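Local coordinates for protein saframycin Mx1 synthetase B (Legionella pneumophila subsp. pneumophila, PDB 3KXW) that belongs to the AMP-binding (ANL) enzyme family and combines a large N-terminal portion with a smaller C-terminal domain, at residues Q100-D105 against P470-F475; L502-E507 against N523-L528; V516-L521 against I572-Q577. One frame throughout, in Å; residues are numbered along the deposited sequence.

Contact 1: residues Q100-D105 against P470-F475; sequences QEKLLD and PQDIEF
Glu101 meets Phe475 edge-on. The glutamate side chain runs at about a right angle to the phenylalanine, and its carboxylate plane is turned 72° from the ring plane. The touch is made at the CE2 corner: CD of Glu101 lies 3.6 Å from CE2 of Phe475, and OE1 of Glu101 sits in the plane of the ring at its edge, 3.7 Å from that same CE2. An oxygen in this position faces the weakly positive C-H rim rather than the electron-rich face, which probably makes the approach mildly attractive. Phe475 reaches across because its CG stands anti to the backbone N (chi1 -179°), and its ring also stacks with that of His479.

One residue on from Glu101, and nearly a turn back from Phe475 on the other helix, Lys102 and Asp472 come together without pairing. Methylene CD of Lys102 is 3.4 Å from OD2 of Asp472, yet NZ of Lys102 stays 5.4 Å from that oxygen. Bends at chi2 and chi4 curl the lysine back over its own helix, where NZ donates a 2.7 Å salt-bridge bond to the anti lone pair of OD2 of Asp105. The same Asp105 oxygen is also held by Arg109. Asp472 is therefore met by the lysine's aliphatic part, though the opposite charges probably still attract weakly.

The first turn of helix 101-114 thus leans on helix 469-479. This is a small surface contact between the AMP-binding portion and the C-terminal domain, the interdomain boundary of ANL-family enzymes, whose C-terminal domain is known to adopt different orientations.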
loop_
_atom_site.group_PDB
_atom_site.type_symbol
_atom_site.label_atom_id
_atom_site.label_comp_id
_atom_site.label_asym_id
_atom_site.label_seq_id
_atom_site.Cartn_x
_atom_site.Cartn_y
_atom_site.Cartn_z
ATOM N N GLN A 100 -11.237 -14.995 -2.565
ATOM C CA GLN A 100 -12.654 -14.780 -2.298
ATOM C C GLN A 100 -13.312 -14.027 -3.444
ATOM O O GLN A 100 -12.663 -13.638 -4.425
ATOM C CB GLN A 100 -12.879 -14.050 -0.957
ATOM C CG GLN A 100 -12.326 -14.762 0.302
ATOM C CD GLN A 100 -13.110 -16.004 0.694
ATOM O OE1 GLN A 100 -14.257 -16.181 0.294
ATOM N NE2 GLN A 100 -12.489 -16.876 1.480
ATOM N N GLU A 101 -14.619 -13.829 -3.321
ATOM C CA GLU A 101 -15.406 -13.373 -4.456
ATOM C C GLU A 101 -14.876 -12.096 -5.105
ATOM O O GLU A 101 -14.648 -12.051 -6.326
ATOM C CB GLU A 101 -16.872 -13.194 -4.033
ATOM C CG GLU A 101 -17.673 -14.489 -4.089
ATOM C CD GLU A 101 -17.531 -15.351 -2.840
ATOM O OE1 GLU A 101 -16.692 -15.015 -1.946
ATOM O OE2 GLU A 101 -18.266 -16.379 -2.767
ATOM N N LYS A 102 -14.695 -11.062 -4.287
ATOM C CA LYS A 102 -14.279 -9.757 -4.794
ATOM C C LYS A 102 -12.843 -9.801 -5.323
ATOM O O LYS A 102 -12.539 -9.195 -6.353
ATOM C CB LYS A 102 -14.443 -8.662 -3.725
ATOM C CG LYS A 102 -14.299 -7.231 -4.257
ATOM C CD LYS A 102 -15.310 -6.952 -5.370
ATOM C CE LYS A 102 -14.803 -5.875 -6.333
ATOM N NZ LYS A 102 -13.696 -6.392 -7.223
ATOM N N LEU A 103 -11.956 -10.509 -4.630
ATOM C CA LEU A 103 -10.583 -10.655 -5.138
ATOM C C LEU A 103 -10.561 -11.349 -6.502
ATOM O O LEU A 103 -9.653 -11.129 -7.310
ATOM C CB LEU A 103 -9.697 -11.438 -4.160
ATOM C CG LEU A 103 -9.294 -10.732 -2.865
ATOM C CD1 LEU A 103 -8.875 -11.781 -1.832
ATOM C CD2 LEU A 103 -8.191 -9.699 -3.067
ATOM N N LEU A 104 -11.548 -12.207 -6.741
ATOM C CA LEU A 104 -11.614 -12.954 -8.002
ATOM C C LEU A 104 -12.185 -12.097 -9.125
ATOM O O LEU A 104 -11.713 -12.137 -10.268
ATOM C CB LEU A 104 -12.433 -14.229 -7.831
ATOM C CG LEU A 104 -12.695 -15.012 -9.127
ATOM C CD1 LEU A 104 -11.398 -15.483 -9.759
ATOM C CD2 LEU A 104 -13.607 -16.195 -8.810
ATOM N N ASP A 105 -13.194 -11.308 -8.784
ATOM C CA ASP A 105 -13.721 -10.308 -9.694
ATOM C C ASP A 105 -12.613 -9.330 -10.122
ATOM O O ASP A 105 -12.489 -8.993 -11.297
ATOM C CB ASP A 105 -14.854 -9.544 -9.000
ATOM C CG ASP A 105 -15.318 -8.358 -9.796
ATOM O OD1 ASP A 105 -16.024 -8.575 -10.799
ATOM O OD2 ASP A 105 -14.967 -7.212 -9.424
ATOM N N PRO A 470 -19.386 -0.567 0.489
ATOM C CA PRO A 470 -20.281 -0.991 1.578
ATOM C C PRO A 470 -20.946 -2.340 1.321
ATOM O O PRO A 470 -20.901 -3.244 2.168
ATOM C CB PRO A 470 -21.313 0.140 1.634
ATOM C CG PRO A 470 -20.535 1.349 1.146
ATOM C CD PRO A 470 -19.705 0.794 0.017
ATOM N N GLN A 471 -21.560 -2.484 0.155
ATOM C CA GLN A 471 -22.246 -3.714 -0.191
ATOM C C GLN A 471 -21.276 -4.898 -0.213
ATOM O O GLN A 471 -21.614 -5.999 0.233
ATOM C CB GLN A 471 -22.964 -3.550 -1.549
ATOM C CG GLN A 471 -23.878 -2.305 -1.611
ATOM C CD GLN A 471 -23.115 -0.956 -1.693
ATOM O OE1 GLN A 471 -21.959 -0.905 -2.070
ATOM N NE2 GLN A 471 -23.793 0.127 -1.354
ATOM N N ASP A 472 -20.061 -4.680 -0.706
ATOM C CA ASP A 472 -19.136 -5.795 -0.836
ATOM C C ASP A 472 -18.554 -6.232 0.502
ATOM O O ASP A 472 -18.285 -7.412 0.707
ATOM C CB ASP A 472 -18.039 -5.496 -1.860
ATOM C CG ASP A 472 -18.568 -5.456 -3.284
ATOM O OD1 ASP A 472 -19.689 -5.948 -3.536
ATOM O OD2 ASP A 472 -17.849 -4.950 -4.168
ATOM N N ILE A 473 -18.369 -5.277 1.410
ATOM C CA ILE A 473 -17.899 -5.570 2.766
ATOM C C ILE A 473 -18.979 -6.353 3.506
ATOM O O ILE A 473 -18.685 -7.311 4.206
ATOM C CB ILE A 473 -17.586 -4.289 3.539
ATOM C CG1 ILE A 473 -16.340 -3.591 2.983
ATOM C CG2 ILE A 473 -17.413 -4.579 5.025
ATOM C CD1 ILE A 473 -16.151 -2.180 3.536
ATOM N N GLU A 474 -20.233 -5.953 3.338
ATOM C CA GLU A 474 -21.339 -6.665 3.971
ATOM C C GLU A 474 -21.395 -8.111 3.475
ATOM O O GLU A 474 -21.606 -9.041 4.262
ATOM C CB GLU A 474 -22.661 -5.911 3.730
ATOM C CG GLU A 474 -22.674 -4.556 4.424
ATOM C CD GLU A 474 -23.768 -3.610 3.923
ATOM O OE1 GLU A 474 -24.557 -4.019 3.046
ATOM O OE2 GLU A 474 -23.834 -2.468 4.415
ATOM N N PHE A 475 -21.183 -8.294 2.176
ATOM C CA PHE A 475 -21.142 -9.630 1.575
ATOM C C PHE A 475 -20.063 -10.497 2.213
ATOM O O PHE A 475 -20.312 -11.669 2.547
ATOM C CB PHE A 475 -20.898 -9.557 0.069
ATOM C CG PHE A 475 -20.874 -10.906 -0.602
ATOM C CD1 PHE A 475 -22.029 -11.444 -1.136
ATOM C CD2 PHE A 475 -19.691 -11.635 -0.689
ATOM C CE1 PHE A 475 -22.015 -12.691 -1.753
ATOM C CE2 PHE A 475 -19.670 -12.887 -1.297
ATOM C CZ PHE A 475 -20.844 -13.411 -1.832
#

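Contact 2: residues L502-E507 against N523-L528; sequences LTVMCE and NEIFEL
Ile525 points from its helix at the strand 502-507 and makes every touch of this contact, fitting over Val504 and Cys506. Its CB is the fork. From there CG2 leaves anti to the backbone N and heads for Val504, ending 4.4 Å from CG1 of that valine. The other branch, CG1, runs anti to the carbonyl carbon (chi1 -69°) and carries the chain on in extended form. Its terminal CD1 settles 4.0 Å from SG of Cys506. One isoleucine thus covers two residues spaced two apart on the strand, both turned to the same side of it, with Val504 and Ile525 separated by 8.6 Å between their CA atoms.

Beyond the pair, Ile525 also leans on Ile540 of the neighbouring strand 539-544, while Cys506 packs against Leu486 and Cys489. Met505, modelled as selenomethionine, points away from the helix and meets Cys561 and Leu565 of helix 554-567; the sheet is covered by helices on both faces. Strand 499-508, helix 515-533 and strand 539-544 form a beta-alpha-beta unit, and this contact seats its helix on its first strand.

Chemically the contact is methyl against methyl and methyl against thiol sulfur. No hydrogen bond or charge joins the segments, so dispersion and the exclusion of water hold them, and the fit rests on shape rather than on bond direction.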
loop_
_atom_site.group_PDB
_atom_site.type_symbol
_atom_site.label_atom_id
_atom_site.label_comp_id
_atom_site.label_asym_id
_atom_site.label_seq_id
_atom_site.Cartn_x
_atom_site.Cartn_y
_atom_site.Cartn_z
ATOM N N LEU A 502 -14.198 4.334 8.142
ATOM C CA LEU A 502 -14.959 3.182 7.710
ATOM C C LEU A 502 -15.547 2.524 8.945
ATOM O O LEU A 502 -14.822 2.196 9.891
ATOM C CB LEU A 502 -14.054 2.209 6.975
ATOM C CG LEU A 502 -14.655 0.865 6.605
ATOM C CD1 LEU A 502 -15.998 1.028 5.850
ATOM C CD2 LEU A 502 -13.639 0.024 5.803
ATOM N N THR A 503 -16.851 2.311 8.932
ATOM C CA THR A 503 -17.558 1.859 10.134
ATOM C C THR A 503 -18.331 0.603 9.823
ATOM O O THR A 503 -19.021 0.555 8.831
ATOM C CB THR A 503 -18.531 2.940 10.599
ATOM O OG1 THR A 503 -17.806 4.167 10.783
ATOM C CG2 THR A 503 -19.221 2.553 11.919
ATOM N N VAL A 504 -18.219 -0.416 10.671
ATOM C CA VAL A 504 -18.953 -1.650 10.453
ATOM C C VAL A 504 -19.846 -1.866 11.659
ATOM O O VAL A 504 -19.376 -1.783 12.781
ATOM C CB VAL A 504 -18.008 -2.854 10.297
ATOM C CG1 VAL A 504 -18.801 -4.169 10.338
ATOM C CG2 VAL A 504 -17.167 -2.729 9.005
HETATM N N MSE A 505 -21.129 -2.119 11.437
HETATM C CA MSE A 505 -22.031 -2.422 12.556
HETATM C C MSE A 505 -22.609 -3.824 12.382
HETATM O O MSE A 505 -23.079 -4.162 11.298
HETATM C CB MSE A 505 -23.176 -1.404 12.617
HETATM C CG MSE A 505 -24.060 -1.537 13.844
HETATM SE SE MSE A 505 -25.407 -0.091 13.869
HETATM C CE MSE A 505 -24.194 1.414 14.243
ATOM N N CYS A 506 -22.597 -4.627 13.447
ATOM C CA CYS A 506 -23.074 -6.009 13.364
ATOM C C CYS A 506 -24.027 -6.307 14.491
ATOM O O CYS A 506 -23.746 -5.964 15.629
ATOM C CB CYS A 506 -21.904 -7.005 13.508
ATOM S SG CYS A 506 -20.617 -6.813 12.300
ATOM N N GLU A 507 -25.147 -6.952 14.186
ATOM C CA GLU A 507 -25.950 -7.572 15.240
ATOM C C GLU A 507 -25.180 -8.801 15.727
ATOM O O GLU A 507 -24.528 -9.476 14.925
ATOM C CB GLU A 507 -27.285 -8.035 14.682
ATOM C CG GLU A 507 -28.152 -6.929 14.121
ATOM C CD GLU A 507 -29.471 -7.482 13.555
ATOM O OE1 GLU A 507 -29.507 -8.672 13.169
ATOM O OE2 GLU A 507 -30.453 -6.717 13.511
ATOM N N ASN A 523 -11.106 -8.110 16.028
ATOM C CA ASN A 523 -9.906 -8.439 15.258
ATOM C C ASN A 523 -10.192 -9.246 13.991
ATOM O O ASN A 523 -9.581 -9.012 12.950
ATOM C CB ASN A 523 -8.870 -9.132 16.152
ATOM C CG ASN A 523 -8.431 -8.252 17.307
ATOM O OD1 ASN A 523 -8.432 -7.032 17.193
ATOM N ND2 ASN A 523 -8.065 -8.867 18.432
ATOM N N GLU A 524 -11.135 -10.183 14.076
ATOM C CA GLU A 524 -11.506 -11.001 12.923
ATOM C C GLU A 524 -12.158 -10.147 11.865
ATOM O O GLU A 524 -11.938 -10.337 10.665
ATOM C CB GLU A 524 -12.466 -12.127 13.340
ATOM C CG GLU A 524 -11.758 -13.252 14.059
ATOM C CD GLU A 524 -12.698 -14.170 14.829
ATOM O OE1 GLU A 524 -13.881 -13.806 15.028
ATOM O OE2 GLU A 524 -12.239 -15.250 15.260
ATOM N N ILE A 525 -12.978 -9.201 12.306
ATOM C CA ILE A 525 -13.610 -8.315 11.360
ATOM C C ILE A 525 -12.546 -7.461 10.663
ATOM O O ILE A 525 -12.522 -7.367 9.441
ATOM C CB ILE A 525 -14.652 -7.438 12.036
ATOM C CG1 ILE A 525 -15.839 -8.314 12.457
ATOM C CG2 ILE A 525 -15.101 -6.359 11.067
ATOM C CD1 ILE A 525 -16.825 -7.614 13.442
ATOM N N PHE A 526 -11.649 -6.869 11.440
ATOM C CA PHE A 526 -10.604 -6.050 10.839
ATOM C C PHE A 526 -9.802 -6.840 9.805
ATOM O O PHE A 526 -9.598 -6.382 8.667
ATOM C CB PHE A 526 -9.684 -5.415 11.898
ATOM C CG PHE A 526 -8.752 -4.386 11.316
ATOM C CD1 PHE A 526 -9.096 -3.044 11.293
ATOM C CD2 PHE A 526 -7.559 -4.779 10.745
ATOM C CE1 PHE A 526 -8.224 -2.095 10.738
ATOM C CE2 PHE A 526 -6.695 -3.852 10.174
ATOM C CZ PHE A 526 -7.038 -2.505 10.172
ATOM N N GLU A 527 -9.373 -8.036 10.179
ATOM C CA GLU A 527 -8.610 -8.892 9.254
ATOM C C GLU A 527 -9.377 -9.271 7.978
ATOM O O GLU A 527 -8.845 -9.230 6.865
ATOM C CB GLU A 527 -8.119 -10.138 9.986
ATOM C CG GLU A 527 -7.390 -11.135 9.092
ATOM C CD GLU A 527 -7.107 -12.456 9.814
ATOM O OE1 GLU A 527 -6.552 -12.425 10.943
ATOM O OE2 GLU A 527 -7.469 -13.514 9.266
ATOM N N LEU A 528 -10.649 -9.611 8.134
ATOM C CA LEU A 528 -11.471 -9.968 6.984
ATOM C C LEU A 528 -11.565 -8.872 5.948
ATOM O O LEU A 528 -11.399 -9.124 4.755
ATOM C CB LEU A 528 -12.885 -10.360 7.436
ATOM C CG LEU A 528 -13.841 -10.738 6.308
ATOM C CD1 LEU A 528 -13.412 -12.060 5.667
ATOM C CD2 LEU A 528 -15.263 -10.854 6.837
#

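Contact 3: residues V516-L521 against I572-Q577; sequences VAQDNL and IVATWQ
An amide oxygen pressed against a methyl group is the odd feature here: OE1 of Gln518 comes to 3.2 Å from CB of Ala574, a tight approach with no hydrogen bond in it. The glutamine gets there by stretching straight out from its helix, with chi2 at -179°, so that its terminal amide lies against both Val573 and Ala574. Its carbon CD follows at 3.7 Å from CB of Ala574.

The nitrogen end of the amide turns toward the valine. NE2 of Gln518 lies 3.9 Å from CG1 of Val573, a methyl that stands anti to the valine backbone N (chi1 171°). The polar need of this nitrogen is met by other partners: it donates to a water 2.9 Å from NE2, and it makes a weak bond to the carbonyl of Met513. The same water gives a weak bond to Val573 O, at 3.4 Å, and so bridges, weakly, the helix and the residue just before strand 574-577.

Further along the strand, Trp576 continues the cover of the helix by stacking on Phe522, and Lys276 adds a cation-pi contact to its indole. Ala574 touches Phe522 too.

Val573 and Ala574 both bond through their backbones to Leu542, which is the pattern of a classic beta bulge. It opens strand 574-577, one of the two edge strands of the C-terminal domain's sheet, which runs antiparallel to strand 539-544 and beside helix 515-533.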
loop_
_atom_site.group_PDB
_atom_site.type_symbol
_atom_site.label_atom_id
_atom_site.label_comp_id
_atom_site.label_asym_id
_atom_site.label_seq_id
_atom_site.Cartn_x
_atom_site.Cartn_y
_atom_site.Cartn_z
ATOM N N VAL A 516 -13.419 -10.988 26.004
ATOM C CA VAL A 516 -12.454 -11.659 25.152
ATOM C C VAL A 516 -13.035 -12.000 23.783
ATOM O O VAL A 516 -12.372 -11.800 22.750
ATOM C CB VAL A 516 -11.881 -12.923 25.828
ATOM C CG1 VAL A 516 -11.047 -13.736 24.826
ATOM C CG2 VAL A 516 -11.065 -12.537 27.074
ATOM N N ALA A 517 -14.264 -12.508 23.764
ATOM C CA ALA A 517 -14.898 -12.888 22.502
ATOM C C ALA A 517 -15.107 -11.642 21.640
ATOM O O ALA A 517 -14.917 -11.675 20.419
ATOM C CB ALA A 517 -16.216 -13.625 22.755
ATOM N N GLN A 518 -15.482 -10.543 22.286
ATOM C CA GLN A 518 -15.662 -9.282 21.586
ATOM C C GLN A 518 -14.353 -8.866 20.919
ATOM O O GLN A 518 -14.310 -8.593 19.724
ATOM C CB GLN A 518 -16.129 -8.190 22.549
ATOM C CG GLN A 518 -17.586 -8.327 22.997
ATOM C CD GLN A 518 -18.005 -7.201 23.930
ATOM O OE1 GLN A 518 -17.271 -6.233 24.110
ATOM N NE2 GLN A 518 -19.188 -7.321 24.522
ATOM N N ASP A 519 -13.283 -8.831 21.703
ATOM C CA ASP A 519 -11.971 -8.500 21.163
ATOM C C ASP A 519 -11.569 -9.356 19.978
ATOM O O ASP A 519 -11.096 -8.828 18.967
ATOM C CB ASP A 519 -10.914 -8.557 22.265
ATOM C CG ASP A 519 -11.011 -7.374 23.208
ATOM O OD1 ASP A 519 -11.858 -6.487 22.961
ATOM O OD2 ASP A 519 -10.244 -7.310 24.193
ATOM N N ASN A 520 -11.746 -10.671 20.102
ATOM C CA ASN A 520 -11.465 -11.607 19.020
ATOM C C ASN A 520 -12.317 -11.282 17.806
ATOM O O ASN A 520 -11.831 -11.252 16.679
ATOM C CB ASN A 520 -11.775 -13.050 19.478
ATOM C CG ASN A 520 -10.721 -13.617 20.418
ATOM O OD1 ASN A 520 -9.559 -13.195 20.390
ATOM N ND2 ASN A 520 -11.118 -14.594 21.258
ATOM N N LEU A 521 -13.597 -11.019 18.044
ATOM C CA LEU A 521 -14.514 -10.694 16.948
ATOM C C LEU A 521 -14.082 -9.427 16.206
ATOM O O LEU A 521 -14.048 -9.422 14.978
ATOM C CB LEU A 521 -15.951 -10.534 17.459
ATOM C CG LEU A 521 -16.990 -10.058 16.437
ATOM C CD1 LEU A 521 -16.983 -10.949 15.173
ATOM C CD2 LEU A 521 -18.369 -10.035 17.074
ATOM N N ILE A 572 -26.521 -0.335 22.235
ATOM C CA ILE A 572 -25.186 -0.734 21.818
ATOM C C ILE A 572 -24.592 -1.746 22.786
ATOM O O ILE A 572 -24.573 -1.519 23.993
ATOM C CB ILE A 572 -24.241 0.488 21.690
ATOM C CG1 ILE A 572 -24.623 1.337 20.475
ATOM C CG2 ILE A 572 -22.800 0.041 21.576
ATOM C CD1 ILE A 572 -23.626 2.455 20.169
ATOM N N VAL A 573 -24.111 -2.864 22.251
ATOM C CA VAL A 573 -23.469 -3.892 23.056
ATOM C C VAL A 573 -22.022 -3.506 23.331
ATOM O O VAL A 573 -21.543 -3.595 24.462
ATOM C CB VAL A 573 -23.494 -5.253 22.349
ATOM C CG1 VAL A 573 -22.619 -6.275 23.093
ATOM C CG2 VAL A 573 -24.937 -5.744 22.182
ATOM N N ALA A 574 -21.307 -3.102 22.284
ATOM C CA ALA A 574 -19.927 -2.660 22.464
ATOM C C ALA A 574 -19.468 -1.902 21.247
ATOM O O ALA A 574 -20.044 -2.040 20.160
ATOM C CB ALA A 574 -18.992 -3.845 22.746
ATOM N N THR A 575 -18.439 -1.088 21.436
ATOM C CA THR A 575 -17.861 -0.332 20.331
ATOM C C THR A 575 -16.372 -0.563 20.364
ATOM O O THR A 575 -15.795 -0.679 21.439
ATOM C CB THR A 575 -18.171 1.177 20.462
ATOM O OG1 THR A 575 -19.585 1.373 20.409
ATOM C CG2 THR A 575 -17.537 1.989 19.324
ATOM N N TRP A 576 -15.748 -0.638 19.192
ATOM C CA TRP A 576 -14.295 -0.741 19.097
ATOM C C TRP A 576 -13.850 0.429 18.227
ATOM O O TRP A 576 -14.448 0.676 17.179
ATOM C CB TRP A 576 -13.960 -2.076 18.427
ATOM C CG TRP A 576 -12.509 -2.375 18.101
ATOM C CD1 TRP A 576 -11.621 -3.062 18.875
ATOM C CD2 TRP A 576 -11.830 -2.087 16.866
ATOM N NE1 TRP A 576 -10.412 -3.192 18.213
ATOM C CE2 TRP A 576 -10.521 -2.601 16.977
ATOM C CE3 TRP A 576 -12.204 -1.442 15.680
ATOM C CZ2 TRP A 576 -9.577 -2.475 15.949
ATOM C CZ3 TRP A 576 -11.264 -1.309 14.658
ATOM C CH2 TRP A 576 -9.968 -1.826 14.803
ATOM N N GLN A 577 -12.822 1.147 18.668
ATOM C CA GLN A 577 -12.278 2.271 17.906
ATOM C C GLN A 577 -10.776 2.092 17.732
ATOM O O GLN A 577 -10.012 2.157 18.705
ATOM C CB GLN A 577 -12.553 3.600 18.617
ATOM C CG GLN A 577 -14.034 3.970 18.746
ATOM C CD GLN A 577 -14.603 4.589 17.480
ATOM O OE1 GLN A 577 -14.069 4.394 16.388
ATOM N NE2 GLN A 577 -15.691 5.345 17.618
HETATM O O HOH W 1 -20.365 -5.814 26.683
#

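Overall arrangement
Contact 1 closes along the chain before the other two open, while the segments of contacts 2 and 3 alternate. Contacts 2 and 3 share helix 515-533, its middle facing strand 499-508 and its early turns the edge strand 574-577, so one helix packs on two strands of the same four-stranded sheet. Their centres are about 10 Å apart and they join through Phe526 and Trp576. Contact 1, its centre about 14 Å from that of contact 2 and about 23 Å from that of contact 3, touches contact 2 through Ile473 and Leu502. Contact 2 belongs to the C-terminal domain's buried interior and contact 3 to its surface; contact 1 sets that domain against the AMP-binding portion.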